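Local coordinates for protein glycosyl transferase family 9 (Veillonella parvula, PDB 3TOV) that is a glycosyltransferase of family 9, the heptosyltransferase family of GT-B fold, and probably transfers a sugar from an activated donor to an acceptor, at residues T155-L160 and P297-A302. Numbering follows the deposited sequence.
Sequences TSNSGL and PYQAHA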
loop_
_atom_site.group_PDB
_atom_site.type_symbol
_atom_site.label_atom_id
_atom_site.label_comp_id
_atom_site.label_asym_id
_atom_site.label_seq_id
_atom_site.Cartn_x
_atom_site.Cartn_y
_atom_site.Cartn_z
ATOM N N THR A 155 21.008 0.951 1.856
ATOM C CA THR A 155 19.603 0.575 1.836
ATOM C C THR A 155 18.698 1.767 2.152
ATOM O O THR A 155 17.472 1.668 2.105
ATOM C CB THR A 155 19.311 -0.619 2.787
ATOM O OG1 THR A 155 19.591 -0.248 4.140
ATOM C CG2 THR A 155 20.165 -1.814 2.421
ATOM N N SER A 156 19.320 2.899 2.447
ATOM C CA SER A 156 18.610 4.116 2.807
ATOM C C SER A 156 17.624 4.550 1.746
ATOM O O SER A 156 17.987 5.312 0.856
ATOM C CB SER A 156 19.621 5.235 2.968
ATOM O OG SER A 156 20.578 5.178 1.918
ATOM N N ASN A 157 16.378 4.105 1.839
ATOM C CA ASN A 157 15.374 4.511 0.866
ATOM C C ASN A 157 14.490 5.635 1.389
ATOM O O ASN A 157 14.577 5.993 2.557
ATOM C CB ASN A 157 14.505 3.324 0.488
ATOM C CG ASN A 157 13.511 2.976 1.566
ATOM O OD1 ASN A 157 12.415 3.541 1.624
ATOM N ND2 ASN A 157 13.883 2.038 2.430
ATOM N N SER A 158 13.617 6.161 0.530
ATOM C CA SER A 158 12.745 7.283 0.886
ATOM C C SER A 158 11.253 6.949 0.910
ATOM O O SER A 158 10.415 7.739 0.483
ATOM C CB SER A 158 12.983 8.439 -0.062
ATOM O OG SER A 158 13.257 7.933 -1.344
ATOM N N GLY A 159 10.922 5.780 1.433
ATOM C CA GLY A 159 9.538 5.453 1.695
ATOM C C GLY A 159 8.838 4.932 0.472
ATOM O O GLY A 159 9.441 4.800 -0.592
ATOM N N LEU A 160 7.558 4.620 0.645
ATOM C CA LEU A 160 6.693 4.214 -0.453
ATOM C C LEU A 160 6.434 5.373 -1.411
ATOM O O LEU A 160 6.440 6.555 -1.033
ATOM C CB LEU A 160 5.366 3.701 0.083
ATOM C CG LEU A 160 5.415 2.885 1.369
ATOM C CD1 LEU A 160 3.999 2.625 1.857
ATOM C CD2 LEU A 160 6.138 1.585 1.164
ATOM N N PRO A 297 2.422 1.691 8.798
ATOM C CA PRO A 297 2.898 2.912 8.134
ATOM C C PRO A 297 4.416 2.997 8.021
ATOM O O PRO A 297 5.088 3.545 8.903
ATOM C CB PRO A 297 2.390 4.028 9.042
ATOM C CG PRO A 297 1.225 3.444 9.731
ATOM C CD PRO A 297 1.540 1.996 9.933
ATOM N N TYR A 298 4.948 2.478 6.923
ATOM C CA TYR A 298 6.387 2.457 6.726
ATOM C C TYR A 298 6.963 3.827 6.442
ATOM O O TYR A 298 6.549 4.482 5.481
ATOM C CB TYR A 298 6.720 1.562 5.555
ATOM C CG TYR A 298 8.172 1.553 5.195
ATOM C CD1 TYR A 298 9.078 0.811 5.939
ATOM C CD2 TYR A 298 8.641 2.267 4.101
ATOM C CE1 TYR A 298 10.411 0.776 5.609
ATOM C CE2 TYR A 298 9.977 2.244 3.758
ATOM C CZ TYR A 298 10.859 1.490 4.516
ATOM O OH TYR A 298 12.201 1.443 4.189
ATOM N N GLN A 299 7.936 4.243 7.254
ATOM C CA GLN A 299 8.658 5.478 6.992
ATOM C C GLN A 299 7.667 6.641 6.838
ATOM O O GLN A 299 7.822 7.498 5.967
ATOM C CB GLN A 299 9.472 5.306 5.717
ATOM C CG GLN A 299 10.665 6.206 5.579
ATOM C CD GLN A 299 11.940 5.413 5.289
ATOM O OE1 GLN A 299 12.228 4.402 5.951
ATOM N NE2 GLN A 299 12.705 5.865 4.295
ATOM N N ALA A 300 6.648 6.667 7.693
ATOM C CA ALA A 300 5.556 7.623 7.529
ATOM C C ALA A 300 5.361 8.555 8.724
ATOM O O ALA A 300 5.690 8.211 9.864
ATOM C CB ALA A 300 4.256 6.879 7.233
ATOM N N HIS A 301 4.814 9.737 8.454
ATOM C CA HIS A 301 4.369 10.605 9.521
ATOM C C HIS A 301 2.963 10.157 9.913
ATOM O O HIS A 301 1.973 10.643 9.381
ATOM C CB HIS A 301 4.382 12.074 9.095
ATOM C CG HIS A 301 4.041 13.026 10.208
ATOM N ND1 HIS A 301 3.485 14.272 9.987
ATOM C CD2 HIS A 301 4.177 12.911 11.554
ATOM C CE1 HIS A 301 3.299 14.882 11.146
ATOM N NE2 HIS A 301 3.711 14.080 12.112
ATOM N N ALA A 302 2.879 9.214 10.844
ATOM C CA ALA A 302 1.588 8.676 11.245
ATOM C C ALA A 302 1.429 8.536 12.764
ATOM O O ALA A 302 2.281 8.940 13.544
ATOM C CB ALA A 302 1.340 7.328 10.550
HETATM O O HOH W 1 6.628 6.519 2.837
#
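The ring of Tyr298 carries CB of the next residue, Gln299, over one face near the rim, 3.5 Å above the plane, and meets the ring of His138 at nearly parallel planes. Asn157 OD1 lies at its edge, in plane, with Gly159 CA close by, and the Leu160 side chain crosses that of Tyr298 obliquely, its CD2 3.9 Å from Tyr298 CD2. Asn157 and Tyr298 meet tip to tip, amide and ring planes 14° apart, so that Asn157 ND2 donates to Tyr298 OH over 2.5 Å in an almost straight bond lying in the amide plane. The other end of this amide is also engaged: Asn157 OD1 accepts from Gly159 N at 2.7 Å, in the carbonyl plane, closing an Asx turn. A chi1 of 75°, which tucks CG between the backbone N and the carbonyl carbon, places the amide where these two bonds hold it at both ends. An alanine in place of Asn157 would probably loosen the 155-160 loop by removing both the turn-closing acceptor and the donor to the tyrosine hydroxyl. Gln299, bent at chi2, brings NE2 to 2.6 Å from Asn157 O, a weak bond with a poor angle. A water weakly links Leu160 N to the carbonyl O of Tyr298, which belongs to the type II beta turn from Pro297 to Ala300. The contact bridges the two Rossmann-like domains of the GT-B fold, joining the loop after helix 139-149 to the one leading into edge strand 302-305. Asp141 is a second partner of Tyr298 OH, Asn157 packs on helix 26-35, and Leu160 packs between Pro27 of that helix and His274 and Ile277 of helix 271-277.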